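Local structure of methanogen homoaconitase large subunit (Methanocaldococcus jannaschii, 4KP2) at residues Gly145-Phe150 with Asp250-Glu255; Val193-Lys198 with Thr289-Gln294; Arg332-Tyr337 with Asp369-Ala374; Thr23-Ile28 with Pro173-Val178; Lys62-Met67 with Ile162-Glu167. The protein forms the large subunit of a [4Fe-4S] hydro-lyase that reversibly converts (R)-homocitrate through cis-homoaconitate to homoisocitrate in 2-oxosuberate biosynthesis. All coordinates share one frame; numbering follows the deposited sequence.

From the N terminus, contact 4 sets the first helix, 24-33, against strand 167-180 and so closes a loop of 144 residues. Nested inside it, contact 5 joins helices 57-67 and 156-165 at one edge of the protein. Contact 1 starts within both loops, at 145-150, and ends beyond them at 250-255, crossing each; Phe150, three residues after Phe147, packs on Val25 and Pro173 of contact 4. Contact 2, from helix 189-200 to the loop 289-294, crosses contact 1 in turn and follows contact 4 in series. Contact 3 comes last, a short closure between helices beside the second parallel sheet, about 44 Å from contact 5 between centres.

Contact 1 of 5, residues Gly145-Phe150 with Asp250-Glu255; sequences GAFGAF and DYLKKE
Phe147 pushes the rim of its ring against Tyr251 and Leu252 of helix 246-254, and this small aromatic and aliphatic group makes up the whole direct contact. Its CZ lies 3.6 Å from Tyr251 CE2, while CE2, the next atom round the ring, lies 3.6 Å from Leu252 CD2. Both partners meet the phenyl ring at its edge, close to its plane. The two aromatic rings are oblique to each other, inclined at 62° with centroids 5.8 Å apart. With CG beside its own backbone N (chi1 -71°), Phe147 extends from its loop to the helix; the backbones stay well apart, Phe147 CA and Leu252 CA being 9.5 Å from each other. That loop connects strands 133-136 and 150-153 of a parallel sheet with strand order 3-2-1-4-5, and the contact joins it to helix 246-254, which follows strand 239-242 of the mixed sheet. The Phe147 side chain is also about 9 Å from that of Cys323, a predicted [4Fe-4S] ligand. With an alanine here, the rim atoms are gone, and Tyr251 and Leu252 would probably face a gap and lose their shared support. The other side of the helix turn is loose: Asp250 and Lys254 are exposed, and Lys253 NZ lies a long 3.7 Å from Asp250 OD1.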
# COMPACT_ATOMS: atom_id res chain seq x y z
N GLY A 145 2.63 -28.30 -0.78
CA GLY A 145 3.20 -29.63 -0.83
C GLY A 145 4.34 -29.76 0.16
O GLY A 145 4.90 -30.83 0.35
N ALA A 146 4.68 -28.64 0.79
CA ALA A 146 5.74 -28.61 1.79
C ALA A 146 5.26 -29.20 3.11
O ALA A 146 6.05 -29.50 4.00
CB ALA A 146 6.22 -27.18 2.00
N PHE A 147 3.94 -29.38 3.22
CA PHE A 147 3.34 -29.98 4.40
C PHE A 147 3.21 -31.49 4.23
O PHE A 147 2.82 -32.20 5.15
CB PHE A 147 1.96 -29.37 4.67
CG PHE A 147 2.01 -27.96 5.16
CD1 PHE A 147 2.10 -26.90 4.27
CD2 PHE A 147 1.97 -27.68 6.52
CE1 PHE A 147 2.14 -25.60 4.73
CE2 PHE A 147 2.01 -26.38 6.98
CZ PHE A 147 2.10 -25.34 6.08
N GLY A 148 3.55 -31.97 3.03
CA GLY A 148 3.43 -33.38 2.72
C GLY A 148 2.03 -33.71 2.23
O GLY A 148 1.52 -34.81 2.44
N ALA A 149 1.41 -32.74 1.57
CA ALA A 149 0.06 -32.91 1.04
C ALA A 149 0.04 -32.66 -0.46
O ALA A 149 0.75 -31.79 -0.96
CB ALA A 149 -0.91 -31.99 1.76
N PHE A 150 -0.79 -33.42 -1.17
CA PHE A 150 -0.92 -33.25 -2.61
C PHE A 150 -1.76 -32.02 -2.91
O PHE A 150 -2.97 -32.01 -2.68
CB PHE A 150 -1.55 -34.49 -3.23
CG PHE A 150 -1.56 -34.48 -4.73
CD1 PHE A 150 -0.48 -34.98 -5.45
CD2 PHE A 150 -2.63 -33.96 -5.43
CE1 PHE A 150 -0.49 -34.97 -6.83
CE2 PHE A 150 -2.64 -33.94 -6.81
CZ PHE A 150 -1.56 -34.44 -7.51
N ASP A 250 6.62 -28.97 14.08
CA ASP A 250 7.01 -27.84 14.92
C ASP A 250 6.39 -26.54 14.42
O ASP A 250 6.05 -25.66 15.21
CB ASP A 250 8.53 -27.71 14.98
CG ASP A 250 9.19 -28.87 15.70
OD1 ASP A 250 8.55 -29.47 16.58
OD2 ASP A 250 10.36 -29.19 15.37
N TYR A 251 6.25 -26.43 13.11
CA TYR A 251 5.64 -25.26 12.49
C TYR A 251 4.14 -25.22 12.80
O TYR A 251 3.56 -24.14 12.92
CB TYR A 251 5.86 -25.28 10.98
CG TYR A 251 5.17 -24.17 10.23
CD1 TYR A 251 5.74 -22.90 10.16
CD2 TYR A 251 3.96 -24.38 9.58
CE1 TYR A 251 5.11 -21.88 9.47
CE2 TYR A 251 3.33 -23.37 8.89
CZ TYR A 251 3.91 -22.12 8.84
OH TYR A 251 3.28 -21.11 8.15
N LEU A 252 3.53 -26.39 12.91
CA LEU A 252 2.11 -26.49 13.20
C LEU A 252 1.83 -26.22 14.67
O LEU A 252 0.67 -26.09 15.08
CB LEU A 252 1.57 -27.86 12.79
CG LEU A 252 1.76 -28.23 11.31
CD1 LEU A 252 1.16 -29.59 11.02
CD2 LEU A 252 1.14 -27.16 10.42
N LYS A 253 2.89 -26.15 15.47
CA LYS A 253 2.76 -25.81 16.88
C LYS A 253 2.85 -24.31 17.09
O LYS A 253 2.11 -23.73 17.88
CB LYS A 253 3.84 -26.51 17.71
CG LYS A 253 3.72 -28.02 17.75
CD LYS A 253 4.60 -28.60 18.84
CE LYS A 253 6.05 -28.17 18.66
NZ LYS A 253 6.91 -28.67 19.77
N LYS A 254 3.78 -23.69 16.37
CA LYS A 254 4.05 -22.26 16.50
C LYS A 254 2.92 -21.41 15.91
O LYS A 254 2.65 -20.31 16.39
CB LYS A 254 5.39 -21.93 15.84
CG LYS A 254 5.62 -20.48 15.50
CD LYS A 254 7.02 -20.26 14.96
CE LYS A 254 7.13 -18.96 14.19
NZ LYS A 254 6.34 -19.01 12.93
N GLU A 255 2.25 -21.94 14.89
CA GLU A 255 1.27 -21.16 14.14
C GLU A 255 -0.18 -21.35 14.61
O GLU A 255 -0.83 -20.40 15.05
CB GLU A 255 1.38 -21.47 12.65
CG GLU A 255 2.73 -21.13 12.04
CD GLU A 255 2.99 -19.63 11.98
OE1 GLU A 255 2.01 -18.86 12.00
OE2 GLU A 255 4.17 -19.24 11.90

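Contact 2 of 5, residues Val193-Lys198 with Thr289-Gln294; sequences VLRVCK and TDMEEQ
Met291 is the first residue of 289-294 to touch helix 189-200: its SD lies 3.6 Å from Arg195 CG, and the two side chains pass each other heading opposite ways. The sulfur sits at the edge of the guanidinium, near its plane, whereas the charge of that group is met by Glu199 through a salt bridge to NH1. Glu292 takes part through its carbonyl: Gln294 NE2 donates to Glu292 O at 2.6 Å, approaching from above the carbonyl plane, and so folds the glutamine back on its own loop. At Gln294 the chain comes closest, its CB 3.9 Å from Leu194 CB and its O 3.5 Å from Leu194 CD1; OE1 lies by Arg195 CD. Were Gln294 an alanine, Glu292 O would be likely to lose this donor and Arg195 CD a neighbour. Helix and loop thus meet through methylenes, a thioether, an amide and a leucine methyl on a backbone carbonyl, with no hydrogen bond between the segments and Gln294 NE2 bonded within its own loop.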
# COMPACT_ATOMS: atom_id res chain seq x y z
N VAL A 193 16.18 -23.32 -5.09
CA VAL A 193 15.08 -23.67 -5.98
C VAL A 193 15.31 -23.10 -7.38
O VAL A 193 14.83 -23.65 -8.37
CB VAL A 193 13.71 -23.22 -5.42
CG1 VAL A 193 13.57 -21.71 -5.46
CG2 VAL A 193 12.58 -23.90 -6.18
N LEU A 194 16.04 -21.99 -7.47
CA LEU A 194 16.40 -21.42 -8.76
C LEU A 194 17.41 -22.32 -9.47
O LEU A 194 17.44 -22.38 -10.69
CB LEU A 194 16.97 -20.01 -8.60
CG LEU A 194 15.96 -18.87 -8.45
CD1 LEU A 194 16.68 -17.55 -8.26
CD2 LEU A 194 15.04 -18.82 -9.66
N ARG A 195 18.23 -23.01 -8.69
CA ARG A 195 19.21 -23.93 -9.25
C ARG A 195 18.50 -25.17 -9.78
O ARG A 195 18.95 -25.80 -10.75
CB ARG A 195 20.25 -24.33 -8.20
CG ARG A 195 21.42 -25.12 -8.76
CD ARG A 195 22.23 -24.27 -9.73
NE ARG A 195 23.33 -25.02 -10.32
CZ ARG A 195 23.23 -25.72 -11.44
NH1 ARG A 195 22.08 -25.78 -12.09
NH2 ARG A 195 24.29 -26.38 -11.91
N VAL A 196 17.39 -25.52 -9.14
CA VAL A 196 16.60 -26.68 -9.54
C VAL A 196 15.92 -26.44 -10.88
O VAL A 196 15.79 -27.35 -11.70
CB VAL A 196 15.55 -27.03 -8.47
CG1 VAL A 196 14.71 -28.22 -8.90
CG2 VAL A 196 16.23 -27.31 -7.13
N CYS A 197 15.49 -25.20 -11.11
CA CYS A 197 14.74 -24.86 -12.31
C CYS A 197 15.58 -24.90 -13.59
O CYS A 197 15.03 -24.84 -14.69
CB CYS A 197 14.08 -23.48 -12.15
SG CYS A 197 12.86 -23.36 -10.82
N LYS A 198 16.90 -25.00 -13.44
CA LYS A 198 17.78 -25.03 -14.60
C LYS A 198 18.08 -26.45 -15.04
O LYS A 198 18.00 -26.78 -16.22
CB LYS A 198 19.10 -24.31 -14.31
CG LYS A 198 18.93 -22.93 -13.74
CD LYS A 198 17.90 -22.12 -14.51
CE LYS A 198 16.75 -21.71 -13.61
NZ LYS A 198 16.45 -20.26 -13.65
N THR A 289 27.38 -27.26 -2.45
CA THR A 289 28.54 -26.92 -1.64
C THR A 289 29.29 -25.69 -2.14
O THR A 289 29.43 -24.70 -1.43
CB THR A 289 29.52 -28.10 -1.54
OG1 THR A 289 28.85 -29.24 -0.99
CG2 THR A 289 30.70 -27.74 -0.65
N ASP A 290 29.77 -25.76 -3.38
CA ASP A 290 30.51 -24.65 -3.97
C ASP A 290 29.68 -23.93 -5.03
O ASP A 290 30.15 -23.68 -6.14
CB ASP A 290 31.82 -25.15 -4.58
CG ASP A 290 32.70 -25.85 -3.57
OD1 ASP A 290 32.62 -25.52 -2.37
OD2 ASP A 290 33.48 -26.74 -3.98
N MET A 291 28.44 -23.60 -4.68
CA MET A 291 27.53 -22.94 -5.60
C MET A 291 27.39 -21.46 -5.27
O MET A 291 27.28 -21.08 -4.10
CB MET A 291 26.15 -23.61 -5.55
CG MET A 291 25.14 -23.01 -6.51
SD MET A 291 23.47 -23.61 -6.21
CE MET A 291 23.16 -22.95 -4.58
N GLU A 292 27.40 -20.62 -6.30
CA GLU A 292 27.19 -19.19 -6.13
C GLU A 292 25.72 -18.90 -5.92
O GLU A 292 24.87 -19.77 -6.09
CB GLU A 292 27.71 -18.41 -7.34
CG GLU A 292 29.19 -18.57 -7.61
CD GLU A 292 29.68 -17.65 -8.72
OE1 GLU A 292 30.00 -18.15 -9.82
OE2 GLU A 292 29.74 -16.42 -8.48
N GLU A 293 25.41 -17.66 -5.56
CA GLU A 293 24.02 -17.23 -5.42
C GLU A 293 23.37 -17.07 -6.79
O GLU A 293 24.06 -16.84 -7.79
CB GLU A 293 23.94 -15.93 -4.61
CG GLU A 293 24.04 -16.14 -3.11
CD GLU A 293 24.72 -15.00 -2.40
OE1 GLU A 293 25.95 -14.85 -2.56
OE2 GLU A 293 24.03 -14.24 -1.68
N GLN A 294 22.05 -17.19 -6.84
CA GLN A 294 21.35 -17.31 -8.11
C GLN A 294 20.40 -16.14 -8.40
O GLN A 294 19.57 -15.78 -7.57
CB GLN A 294 20.58 -18.63 -8.16
CG GLN A 294 21.43 -19.85 -7.85
CD GLN A 294 22.53 -20.08 -8.87
OE1 GLN A 294 22.28 -20.52 -10.00
NE2 GLN A 294 23.77 -19.80 -8.48

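Contact 3 of 5, residues Arg332-Tyr337 with Asp369-Ala374; sequences REAAKY and DIFVKA
A 2.8 Å bond from Lys373 N to Asp369 O closes the helix turn that carries Ile370 and Phe371 against Ala334 and Ala335. The next bond, Ala374 N to Ile370 O, is 3.0 Å long and continues the turn. No hydrogen bond crosses the contact; carbon atoms of Ile370 and Phe371 make it, partly against backbone. Phe371 extends its ring so that CE1 comes 4.0 Å from Ala335 CB and, at the ring's edge, 4.4 Å from Ala334 C; the neighbouring CZ reaches the same methyl of Ala335. Ile370 adds both its branches: CD1 lies 4.2 Å from Ala335 CB, and CG2, anti to the backbone N, rests 3.8 Å from Ala335 O. Helix 328-338 is the crossover of a beta-alpha-beta unit between the adjacent parallel strands 317-320 and 348-351, while helix 367-374 belongs to the following connection, from 348-351 to 377-378. The axes of the two short segments come within 9.7 Å at an angle of 43°, with the alanines on the facing side. Leu331 and Leu338 also pack on Phe371. Beyond Ile370 and Phe371, Val372 and Lys373 pack on Leu360 of the second subunit.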
# COMPACT_ATOMS: atom_id res chain seq x y z
N ARG A 332 13.58 -10.23 7.79
CA ARG A 332 14.67 -10.02 8.74
C ARG A 332 16.04 -10.12 8.06
O ARG A 332 16.97 -9.39 8.40
CB ARG A 332 14.57 -11.01 9.90
CG ARG A 332 15.77 -11.02 10.84
CD ARG A 332 15.38 -11.50 12.22
NE ARG A 332 14.44 -12.62 12.18
CZ ARG A 332 13.88 -13.17 13.25
NH1 ARG A 332 14.16 -12.70 14.46
NH2 ARG A 332 13.04 -14.18 13.11
N GLU A 333 16.15 -11.01 7.08
CA GLU A 333 17.37 -11.16 6.31
C GLU A 333 17.63 -9.92 5.46
O GLU A 333 18.77 -9.44 5.37
CB GLU A 333 17.29 -12.40 5.42
CG GLU A 333 18.47 -12.57 4.46
CD GLU A 333 19.74 -13.02 5.16
OE1 GLU A 333 19.68 -13.35 6.36
OE2 GLU A 333 20.80 -13.05 4.50
N ALA A 334 16.58 -9.41 4.84
CA ALA A 334 16.68 -8.23 4.00
C ALA A 334 16.94 -6.98 4.83
O ALA A 334 17.69 -6.09 4.42
CB ALA A 334 15.43 -8.06 3.16
N ALA A 335 16.32 -6.92 6.00
CA ALA A 335 16.48 -5.79 6.91
C ALA A 335 17.90 -5.74 7.46
O ALA A 335 18.40 -4.67 7.81
CB ALA A 335 15.48 -5.87 8.04
N LYS A 336 18.54 -6.90 7.52
CA LYS A 336 19.92 -7.01 8.00
C LYS A 336 20.88 -6.23 7.10
O LYS A 336 21.76 -5.52 7.59
CB LYS A 336 20.33 -8.48 8.07
CG LYS A 336 21.81 -8.70 8.33
CD LYS A 336 22.13 -10.18 8.38
CE LYS A 336 23.62 -10.43 8.52
NZ LYS A 336 23.92 -11.89 8.62
N TYR A 337 20.70 -6.37 5.79
CA TYR A 337 21.55 -5.67 4.83
C TYR A 337 21.03 -4.26 4.54
O TYR A 337 21.72 -3.45 3.93
CB TYR A 337 21.67 -6.47 3.53
CG TYR A 337 22.52 -7.71 3.65
CD1 TYR A 337 23.89 -7.66 3.46
CD2 TYR A 337 21.94 -8.94 3.96
CE1 TYR A 337 24.67 -8.80 3.57
CE2 TYR A 337 22.71 -10.08 4.07
CZ TYR A 337 24.08 -10.00 3.88
OH TYR A 337 24.85 -11.13 3.98
N ASP A 369 10.36 -0.65 10.61
CA ASP A 369 11.01 0.64 10.85
C ASP A 369 12.26 0.79 10.00
O ASP A 369 12.50 1.84 9.41
CB ASP A 369 11.36 0.79 12.33
CG ASP A 369 10.15 0.71 13.23
OD1 ASP A 369 9.22 -0.06 12.91
OD2 ASP A 369 10.12 1.42 14.26
N ILE A 370 13.06 -0.27 9.94
CA ILE A 370 14.28 -0.27 9.14
C ILE A 370 13.97 -0.07 7.66
O ILE A 370 14.70 0.63 6.95
CB ILE A 370 15.06 -1.59 9.33
CG1 ILE A 370 15.35 -1.82 10.81
CG2 ILE A 370 16.36 -1.56 8.53
CD1 ILE A 370 16.10 -3.11 11.09
N PHE A 371 12.89 -0.68 7.20
CA PHE A 371 12.45 -0.54 5.81
C PHE A 371 12.05 0.90 5.51
O PHE A 371 12.50 1.48 4.52
CB PHE A 371 11.28 -1.48 5.52
CG PHE A 371 11.66 -2.93 5.48
CD1 PHE A 371 12.88 -3.33 4.95
CD2 PHE A 371 10.81 -3.90 5.97
CE1 PHE A 371 13.23 -4.66 4.91
CE2 PHE A 371 11.15 -5.23 5.94
CZ PHE A 371 12.37 -5.62 5.40
N VAL A 372 11.21 1.47 6.37
CA VAL A 372 10.72 2.83 6.18
C VAL A 372 11.84 3.85 6.29
O VAL A 372 11.88 4.82 5.53
CB VAL A 372 9.60 3.17 7.18
CG1 VAL A 372 9.02 4.55 6.88
CG2 VAL A 372 8.50 2.12 7.13
N LYS A 373 12.75 3.63 7.24
CA LYS A 373 13.92 4.50 7.40
C LYS A 373 14.77 4.49 6.13
O LYS A 373 15.27 5.53 5.70
CB LYS A 373 14.76 4.06 8.59
CG LYS A 373 14.17 4.40 9.94
CD LYS A 373 14.95 3.72 11.06
CE LYS A 373 14.28 3.93 12.41
NZ LYS A 373 14.26 5.37 12.80
N ALA A 374 14.92 3.31 5.54
CA ALA A 374 15.69 3.17 4.31
C ALA A 374 14.97 3.81 3.13
O ALA A 374 15.59 4.17 2.14
CB ALA A 374 15.97 1.70 4.03

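Contact 4 of 5, residues Thr23-Ile28 with Pro173-Val178; sequences TLVEKI and PKTIRV
Thr23 and Thr175 point at one another tip to tip where the first helix of the chain, opened by a capping box, lies on strand 167-180. Their hydroxyl oxygens, Thr23 OG1 and Thr175 OG1, are 3.6 Å apart. The methyl side of Thr23 is engaged as well, its CG2 lying 3.8 Å from Thr175 CB. Val25, two residues on, crosses obliquely over Pro173 and Thr175: CG1, anti to the backbone N (chi1 167°), meets the proline 3.9 Å from Pro173 CD and equally near CG, while CB and CG2 lie beside the hydroxyl of Thr175. Pro173 and Val25 also share Phe150 as a neighbour, and Ala209 of the adjacent strand 208-213 touches Val25, so the helix start is packed against a mixed sheet and the edge of the parallel sheet at once. All four touching residues are buried, and no hydrogen bond joins the two segments. The polar part of Thr23 serves its own helix instead. Its OG1 sits between the backbone N and the carbonyl carbon (chi1 65°), where it accepts from Glu26 N at 3.2 Å; in return, Glu26 OE1 receives a weak bond of 3.3 Å from Thr23 N.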
# COMPACT_ATOMS: atom_id res chain seq x y z
N THR A 23 6.02 -43.84 -4.85
CA THR A 23 6.40 -42.45 -4.62
C THR A 23 5.56 -41.82 -3.51
O THR A 23 4.57 -42.41 -3.06
CB THR A 23 6.26 -41.61 -5.90
OG1 THR A 23 4.88 -41.54 -6.28
CG2 THR A 23 7.07 -42.23 -7.03
N LEU A 24 5.96 -40.63 -3.08
CA LEU A 24 5.25 -39.92 -2.03
C LEU A 24 3.84 -39.55 -2.48
O LEU A 24 2.88 -39.73 -1.73
CB LEU A 24 6.02 -38.66 -1.63
CG LEU A 24 5.42 -37.82 -0.51
CD1 LEU A 24 5.18 -38.67 0.73
CD2 LEU A 24 6.32 -36.64 -0.19
N VAL A 25 3.73 -39.05 -3.70
CA VAL A 25 2.43 -38.70 -4.27
C VAL A 25 1.51 -39.91 -4.33
O VAL A 25 0.34 -39.82 -3.96
CB VAL A 25 2.59 -38.09 -5.68
CG1 VAL A 25 1.25 -38.02 -6.39
CG2 VAL A 25 3.23 -36.72 -5.60
N GLU A 26 2.05 -41.04 -4.79
CA GLU A 26 1.28 -42.27 -4.87
C GLU A 26 0.80 -42.73 -3.49
O GLU A 26 -0.31 -43.25 -3.36
CB GLU A 26 2.10 -43.38 -5.52
CG GLU A 26 2.25 -43.23 -7.03
CD GLU A 26 3.09 -44.34 -7.64
OE1 GLU A 26 3.72 -45.10 -6.87
OE2 GLU A 26 3.12 -44.45 -8.88
N LYS A 27 1.62 -42.52 -2.47
CA LYS A 27 1.26 -42.90 -1.11
C LYS A 27 0.21 -41.96 -0.53
O LYS A 27 -0.67 -42.39 0.22
CB LYS A 27 2.49 -42.94 -0.21
CG LYS A 27 3.36 -44.16 -0.41
CD LYS A 27 4.37 -44.30 0.72
CE LYS A 27 5.12 -45.62 0.62
NZ LYS A 27 6.03 -45.83 1.78
N ILE A 28 0.31 -40.68 -0.86
CA ILE A 28 -0.64 -39.68 -0.38
C ILE A 28 -2.03 -39.91 -0.98
O ILE A 28 -3.03 -39.87 -0.27
CB ILE A 28 -0.17 -38.25 -0.70
CG1 ILE A 28 1.10 -37.91 0.09
CG2 ILE A 28 -1.26 -37.24 -0.37
CD1 ILE A 28 1.72 -36.58 -0.29
N PRO A 173 0.09 -38.41 -11.15
CA PRO A 173 1.25 -37.96 -11.93
C PRO A 173 2.49 -38.80 -11.68
O PRO A 173 2.60 -39.48 -10.67
CB PRO A 173 1.47 -36.54 -11.41
CG PRO A 173 1.03 -36.61 -9.99
CD PRO A 173 -0.14 -37.55 -9.97
N LYS A 174 3.43 -38.74 -12.62
CA LYS A 174 4.74 -39.34 -12.43
C LYS A 174 5.55 -38.42 -11.53
O LYS A 174 5.20 -37.25 -11.36
CB LYS A 174 5.44 -39.53 -13.78
CG LYS A 174 4.71 -40.46 -14.73
CD LYS A 174 5.40 -40.54 -16.08
CE LYS A 174 4.65 -41.46 -17.03
NZ LYS A 174 5.29 -41.50 -18.38
N THR A 175 6.63 -38.94 -10.95
CA THR A 175 7.40 -38.16 -9.99
C THR A 175 8.87 -38.02 -10.35
O THR A 175 9.61 -39.01 -10.40
CB THR A 175 7.29 -38.77 -8.58
OG1 THR A 175 5.94 -38.69 -8.12
CG2 THR A 175 8.19 -38.02 -7.61
N ILE A 176 9.29 -36.79 -10.61
CA ILE A 176 10.70 -36.49 -10.77
C ILE A 176 11.31 -36.19 -9.40
O ILE A 176 11.04 -35.14 -8.80
CB ILE A 176 10.93 -35.32 -11.76
CG1 ILE A 176 12.32 -34.71 -11.59
CG2 ILE A 176 9.85 -34.27 -11.60
CD1 ILE A 176 13.45 -35.60 -12.05
N ARG A 177 12.09 -37.13 -8.90
CA ARG A 177 12.71 -37.00 -7.59
C ARG A 177 13.88 -36.04 -7.63
O ARG A 177 14.76 -36.15 -8.48
CB ARG A 177 13.18 -38.37 -7.09
CG ARG A 177 14.10 -38.32 -5.89
CD ARG A 177 13.34 -38.06 -4.60
NE ARG A 177 14.24 -38.07 -3.45
CZ ARG A 177 13.85 -38.12 -2.19
NH1 ARG A 177 12.55 -38.18 -1.90
NH2 ARG A 177 14.74 -38.12 -1.21
N VAL A 178 13.89 -35.08 -6.71
CA VAL A 178 14.96 -34.10 -6.63
C VAL A 178 15.65 -34.16 -5.27
O VAL A 178 15.17 -33.59 -4.29
CB VAL A 178 14.45 -32.67 -6.89
CG1 VAL A 178 15.60 -31.68 -6.84
CG2 VAL A 178 13.74 -32.60 -8.23

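Contact 5 of 5, residues Lys62-Met67 with Ile162-Glu167; sequences KALKEM and IYATGE
Leu64 and Met67 of helix 57-67 converge on the methyl of Ala164, and apolar touches make up the contact. Leu64 CD1 lies 3.8 Å from Ala164 CB, and Met67 CE is closer still, 3.6 Å from the same carbon. The second branch of Leu64, CD2, lies 4.4 Å from Tyr163 CB. CG of Leu64 stands anti to the backbone N (chi1 -179°), which sends both methyls across to the other helix; Met67 bends at chi3 to bring its terminal methyl in. Leu64 is buried, with Phe102 and Phe106 of helix 90-106 next to it, whereas Met67 is exposed and forms the outer side. The helices belong to the same parallel-sheet domain: helix 57-67 crosses over from strand 49-53 to strand 77-80, and helix 156-165 leads out of strand 150-153 toward strand 167-180. No hydrogen bond crosses; those of note lie within 162-167 or go to outside residues. Gly166 N donates to Ile162 O at 2.8 Å as the helix ends, with positive phi at this glycine, and Glu167 N donates to Thr165 OG1 at 3.3 Å in an ST turn. The ring of Tyr163 leads away from Leu64, and its OH is hydrogen-bonded to Thr52 OG1. Since the segments meet only through aliphatic carbons, their hold on each other depends on shape and burial, without a directional bond to fix their setting.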
# COMPACT_ATOMS: atom_id res chain seq x y z
N LYS A 62 -19.50 -17.39 -10.19
CA LYS A 62 -20.33 -17.21 -11.38
C LYS A 62 -20.49 -18.54 -12.11
O LYS A 62 -21.56 -18.84 -12.65
CB LYS A 62 -19.70 -16.17 -12.30
CG LYS A 62 -20.68 -15.13 -12.84
CD LYS A 62 -21.76 -15.77 -13.70
CE LYS A 62 -22.62 -14.71 -14.37
NZ LYS A 62 -23.23 -13.78 -13.37
N ALA A 63 -19.43 -19.34 -12.11
CA ALA A 63 -19.47 -20.66 -12.72
C ALA A 63 -20.31 -21.62 -11.88
O ALA A 63 -20.92 -22.55 -12.40
CB ALA A 63 -18.06 -21.20 -12.90
N LEU A 64 -20.33 -21.38 -10.57
CA LEU A 64 -21.09 -22.22 -9.65
C LEU A 64 -22.58 -21.96 -9.77
O LEU A 64 -23.40 -22.84 -9.51
CB LEU A 64 -20.62 -21.97 -8.21
CG LEU A 64 -21.27 -22.79 -7.10
CD1 LEU A 64 -21.02 -24.27 -7.30
CD2 LEU A 64 -20.77 -22.34 -5.74
N LYS A 65 -22.94 -20.74 -10.16
CA LYS A 65 -24.33 -20.33 -10.26
C LYS A 65 -25.02 -20.89 -11.50
O LYS A 65 -26.23 -20.72 -11.68
CB LYS A 65 -24.44 -18.80 -10.25
CG LYS A 65 -24.01 -18.17 -8.93
CD LYS A 65 -23.65 -16.70 -9.12
CE LYS A 65 -24.82 -15.91 -9.65
NZ LYS A 65 -25.96 -15.89 -8.69
N GLU A 66 -24.25 -21.56 -12.36
CA GLU A 66 -24.80 -22.12 -13.59
C GLU A 66 -25.14 -23.60 -13.43
O GLU A 66 -26.03 -24.11 -14.10
CB GLU A 66 -23.80 -21.95 -14.74
CG GLU A 66 -23.54 -20.50 -15.12
CD GLU A 66 -24.70 -19.87 -15.86
OE1 GLU A 66 -25.56 -20.62 -16.38
OE2 GLU A 66 -24.76 -18.63 -15.93
N MET A 67 -24.43 -24.27 -12.53
CA MET A 67 -24.58 -25.71 -12.37
C MET A 67 -25.23 -26.10 -11.04
O MET A 67 -26.20 -26.85 -11.01
CB MET A 67 -23.22 -26.40 -12.51
CG MET A 67 -22.08 -25.65 -11.84
SD MET A 67 -20.69 -26.73 -11.46
CE MET A 67 -21.49 -27.90 -10.36
N ILE A 162 -15.54 -28.49 -7.79
CA ILE A 162 -15.07 -28.93 -6.48
C ILE A 162 -15.90 -28.29 -5.37
O ILE A 162 -16.22 -28.95 -4.37
CB ILE A 162 -13.58 -28.60 -6.30
CG1 ILE A 162 -12.73 -29.47 -7.23
CG2 ILE A 162 -13.15 -28.81 -4.85
CD1 ILE A 162 -11.25 -29.23 -7.12
N TYR A 163 -16.26 -27.03 -5.55
CA TYR A 163 -17.09 -26.32 -4.58
C TYR A 163 -18.46 -26.97 -4.41
O TYR A 163 -19.08 -26.85 -3.36
CB TYR A 163 -17.27 -24.86 -4.99
CG TYR A 163 -16.17 -23.93 -4.51
CD1 TYR A 163 -15.22 -24.37 -3.60
CD2 TYR A 163 -16.09 -22.62 -4.97
CE1 TYR A 163 -14.21 -23.53 -3.16
CE2 TYR A 163 -15.09 -21.77 -4.53
CZ TYR A 163 -14.15 -22.23 -3.63
OH TYR A 163 -13.16 -21.39 -3.19
N ALA A 164 -18.91 -27.67 -5.44
CA ALA A 164 -20.26 -28.23 -5.44
C ALA A 164 -20.31 -29.69 -5.00
O ALA A 164 -21.26 -30.11 -4.34
CB ALA A 164 -20.88 -28.08 -6.82
N THR A 165 -19.29 -30.46 -5.36
CA THR A 165 -19.28 -31.90 -5.08
C THR A 165 -18.29 -32.29 -4.00
O THR A 165 -18.46 -33.30 -3.32
CB THR A 165 -18.98 -32.71 -6.36
OG1 THR A 165 -17.68 -32.38 -6.85
CG2 THR A 165 -20.01 -32.43 -7.43
N GLY A 166 -17.24 -31.49 -3.84
CA GLY A 166 -16.20 -31.78 -2.88
C GLY A 166 -15.25 -32.84 -3.38
O GLY A 166 -14.42 -33.37 -2.64
N GLU A 167 -15.38 -33.17 -4.66
CA GLU A 167 -14.56 -34.18 -5.30
C GLU A 167 -14.05 -33.67 -6.64
O GLU A 167 -14.64 -32.76 -7.22
CB GLU A 167 -15.37 -35.46 -5.51
CG GLU A 167 -15.87 -36.11 -4.23
CD GLU A 167 -16.92 -37.17 -4.49
OE1 GLU A 167 -17.52 -37.16 -5.59
OE2 GLU A 167 -17.15 -38.01 -3.59